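Local atomic coordinates of tricorn protease (Thermoplasma acidophilum, PDB entry 1K32), a protein that degrades peptides as a serine protease in a hexameric assembly, probably acting on proteasome products, with beta-propeller domains thought to gate substrate entry. Residues F392-N397 / R433-G438. Sequence-based numbering, arbitrary orientation.
Sequences FAVVAN and RFIAYG
Ile-435 reaches across to the next sheet with its tip, CD1, which meets Phe-392 and Val-394 of the facing strand. At the root of the side chain, Ile-435 CB is still 5.2 Å from Val-394 CG2, and the two branches then part. Ile-435 CG2 lies 4.4 Å from Val-394 CG2, a looser approach than the one at the tip. CG1 sits anti to the carbonyl carbon (chi1 -57°) and continues into an extended second torsion (chi2 178°), which carries CD1 out toward 392-397. There Ile-435 CD1 is 3.9 Å from Val-394 CG2 and 4.0 Å from Phe-392 CE2. These two targets are themselves neighbours: Val-394 CG2 lies in the plane of the Phe-392 ring, at its edge, 3.9 Å from Phe-392 CE2. The three carbons thus form a nearly equilateral triangle, with the isoleucine methyl seated against the junction of ring and valine and approaching the ring obliquely. Phe-392 has CG between its backbone N and carbonyl carbon (chi1 65°), which brings CE2 beside Val-394 CG2 and toward Ile-435 CD1. The contact is wholly apolar and buried, and no hydrogen bond links the two segments. Their backbones run in the same direction but stay well apart, with Val-394 CA and Ile-435 CA 8.6 Å from each other, so this is sheet facing sheet. Each segment lies on the second strand of a four-stranded antiparallel sheet, 381-417 and 426-466, consistent with adjacent blades of a beta propeller. Asp-387 OD2 accepts a hydrogen bond from Phe-392 N. Strand 426-428 adds Ile-428 against both Phe-392 and Val-394, while Thr-404 of strand 401-406 touches Phe-392 and Ile-435, extending the seam between the blades.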
ATOM      1  N   PHE A 392      43.364 -20.262  10.899  1.00 28.68           N
ATOM      2  CA  PHE A 392      43.981 -20.873   9.731  1.00 27.00           C
ATOM      3  C   PHE A 392      43.256 -20.534   8.445  1.00 25.97           C
ATOM      4  O   PHE A 392      42.092 -20.153   8.449  1.00 23.13           O
ATOM      5  CB  PHE A 392      44.052 -22.403   9.885  1.00 25.40           C
ATOM      6  CG  PHE A 392      42.705 -23.083   9.921  1.00 25.88           C
ATOM      7  CD1 PHE A 392      42.100 -23.395  11.137  1.00 25.53           C
ATOM      8  CD2 PHE A 392      42.030 -23.393   8.738  1.00 25.73           C
ATOM      9  CE1 PHE A 392      40.844 -24.006  11.181  1.00 26.06           C
ATOM     10  CE2 PHE A 392      40.770 -24.004   8.766  1.00 26.78           C
ATOM     11  CZ  PHE A 392      40.173 -24.312   9.991  1.00 27.83           C
ATOM     12  N   ALA A 393      43.972 -20.667   7.342  1.00 24.47           N
ATOM     13  CA  ALA A 393      43.408 -20.424   6.039  1.00 24.14           C
ATOM     14  C   ALA A 393      43.391 -21.762   5.318  1.00 24.49           C
ATOM     15  O   ALA A 393      44.125 -22.683   5.693  1.00 23.13           O
ATOM     16  CB  ALA A 393      44.271 -19.434   5.267  1.00 23.84           C
ATOM     17  N   VAL A 394      42.534 -21.862   4.303  1.00 23.57           N
ATOM     18  CA  VAL A 394      42.443 -23.042   3.457  1.00 21.05           C
ATOM     19  C   VAL A 394      42.838 -22.551   2.058  1.00 23.05           C
ATOM     20  O   VAL A 394      42.345 -21.523   1.584  1.00 20.88           O
ATOM     21  CB  VAL A 394      41.020 -23.627   3.433  1.00 21.54           C
ATOM     22  CG1 VAL A 394      40.964 -24.810   2.474  1.00 20.07           C
ATOM     23  CG2 VAL A 394      40.622 -24.064   4.842  1.00 18.95           C
ATOM     24  N   VAL A 395      43.731 -23.290   1.414  1.00 22.34           N
ATOM     25  CA  VAL A 395      44.253 -22.924   0.098  1.00 23.34           C
ATOM     26  C   VAL A 395      44.202 -24.084  -0.890  1.00 22.47           C
ATOM     27  O   VAL A 395      44.287 -25.247  -0.493  1.00 23.60           O
ATOM     28  CB  VAL A 395      45.747 -22.453   0.229  1.00 24.78           C
ATOM     29  CG1 VAL A 395      46.386 -22.292  -1.129  1.00 22.86           C
ATOM     30  CG2 VAL A 395      45.806 -21.148   0.997  1.00 25.50           C
ATOM     31  N   ALA A 396      44.053 -23.757  -2.172  1.00 20.52           N
ATOM     32  CA  ALA A 396      44.029 -24.752  -3.233  1.00 21.45           C
ATOM     33  C   ALA A 396      44.990 -24.291  -4.328  1.00 21.93           C
ATOM     34  O   ALA A 396      44.956 -23.131  -4.739  1.00 23.38           O
ATOM     35  CB  ALA A 396      42.619 -24.900  -3.795  1.00 21.48           C
ATOM     36  N   ASN A 397      45.839 -25.191  -4.811  1.00 20.45           N
ATOM     37  CA  ASN A 397      46.796 -24.827  -5.847  1.00 21.73           C
ATOM     38  C   ASN A 397      46.666 -25.695  -7.100  1.00 21.31           C
ATOM     39  O   ASN A 397      45.835 -26.606  -7.149  1.00 20.56           O
ATOM     40  CB  ASN A 397      48.229 -24.893  -5.287  1.00 21.97           C
ATOM     41  CG  ASN A 397      48.571 -26.257  -4.693  1.00 23.16           C
ATOM     42  OD1 ASN A 397      49.442 -26.370  -3.819  1.00 24.68           O
ATOM     43  ND2 ASN A 397      47.902 -27.297  -5.172  1.00 18.19           N
ATOM     44  N   ARG A 433      36.021 -26.689  13.019  1.00 28.02           N
ATOM     45  CA  ARG A 433      36.390 -28.093  13.144  1.00 27.65           C
ATOM     46  C   ARG A 433      36.430 -28.927  11.854  1.00 26.75           C
ATOM     47  O   ARG A 433      37.261 -29.832  11.729  1.00 24.91           O
ATOM     48  CB  ARG A 433      35.478 -28.776  14.160  1.00 29.23           C
ATOM     49  CG  ARG A 433      35.729 -30.265  14.267  1.00 34.19           C
ATOM     50  CD  ARG A 433      35.230 -30.828  15.579  1.00 35.30           C
ATOM     51  NE  ARG A 433      35.350 -32.278  15.597  1.00 35.34           N
ATOM     52  CZ  ARG A 433      34.983 -33.045  16.616  1.00 36.21           C
ATOM     53  NH1 ARG A 433      35.125 -34.363  16.540  1.00 35.28           N
ATOM     54  NH2 ARG A 433      34.482 -32.493  17.713  1.00 35.36           N
ATOM     55  N   PHE A 434      35.549 -28.628  10.904  1.00 22.65           N
ATOM     56  CA  PHE A 434      35.499 -29.392   9.664  1.00 23.70           C
ATOM     57  C   PHE A 434      35.712 -28.549   8.409  1.00 23.56           C
ATOM     58  O   PHE A 434      35.396 -27.353   8.367  1.00 21.26           O
ATOM     59  CB  PHE A 434      34.145 -30.110   9.516  1.00 24.62           C
ATOM     60  CG  PHE A 434      33.649 -30.758  10.773  1.00 25.00           C
ATOM     61  CD1 PHE A 434      32.741 -30.106  11.596  1.00 26.37           C
ATOM     62  CD2 PHE A 434      34.079 -32.031  11.132  1.00 26.02           C
ATOM     63  CE1 PHE A 434      32.267 -30.719  12.762  1.00 26.87           C
ATOM     64  CE2 PHE A 434      33.609 -32.646  12.295  1.00 23.25           C
ATOM     65  CZ  PHE A 434      32.706 -31.993  13.106  1.00 24.88           C
ATOM     66  N   ILE A 435      36.238 -29.204   7.383  1.00 22.63           N
ATOM     67  CA  ILE A 435      36.466 -28.570   6.097  1.00 23.39           C
ATOM     68  C   ILE A 435      35.831 -29.520   5.087  1.00 23.35           C
ATOM     69  O   ILE A 435      36.240 -30.674   4.958  1.00 21.80           O
ATOM     70  CB  ILE A 435      37.986 -28.400   5.811  1.00 25.99           C
ATOM     71  CG1 ILE A 435      38.636 -27.579   6.937  1.00 26.70           C
ATOM     72  CG2 ILE A 435      38.201 -27.714   4.459  1.00 24.59           C
ATOM     73  CD1 ILE A 435      40.136 -27.373   6.800  1.00 24.59           C
ATOM     74  N   ALA A 436      34.797 -29.049   4.401  1.00 22.23           N
ATOM     75  CA  ALA A 436      34.124 -29.868   3.400  1.00 21.52           C
ATOM     76  C   ALA A 436      34.531 -29.325   2.044  1.00 20.89           C
ATOM     77  O   ALA A 436      34.581 -28.111   1.849  1.00 20.25           O
ATOM     78  CB  ALA A 436      32.609 -29.782   3.573  1.00 23.53           C
ATOM     79  N   TYR A 437      34.811 -30.221   1.106  1.00 18.50           N
ATOM     80  CA  TYR A 437      35.244 -29.807  -0.220  1.00 17.86           C
ATOM     81  C   TYR A 437      34.896 -30.812  -1.316  1.00 19.20           C
ATOM     82  O   TYR A 437      34.810 -32.019  -1.064  1.00 19.74           O
ATOM     83  CB  TYR A 437      36.758 -29.577  -0.203  1.00 18.31           C
ATOM     84  CG  TYR A 437      37.541 -30.767   0.319  1.00 15.95           C
ATOM     85  CD1 TYR A 437      38.077 -31.716  -0.549  1.00 18.62           C
ATOM     86  CD2 TYR A 437      37.733 -30.948   1.687  1.00 19.56           C
ATOM     87  CE1 TYR A 437      38.788 -32.825  -0.067  1.00 17.74           C
ATOM     88  CE2 TYR A 437      38.444 -32.058   2.189  1.00 17.16           C
ATOM     89  CZ  TYR A 437      38.962 -32.988   1.306  1.00 19.10           C
ATOM     90  OH  TYR A 437      39.612 -34.103   1.799  1.00 20.11           O
ATOM     91  N   GLY A 438      34.673 -30.294  -2.527  1.00 18.68           N
ATOM     92  CA  GLY A 438      34.381 -31.137  -3.671  1.00 18.26           C
ATOM     93  C   GLY A 438      35.686 -31.769  -4.137  1.00 20.12           C
ATOM     94  O   GLY A 438      36.663 -31.064  -4.447  1.00 21.71           O
TER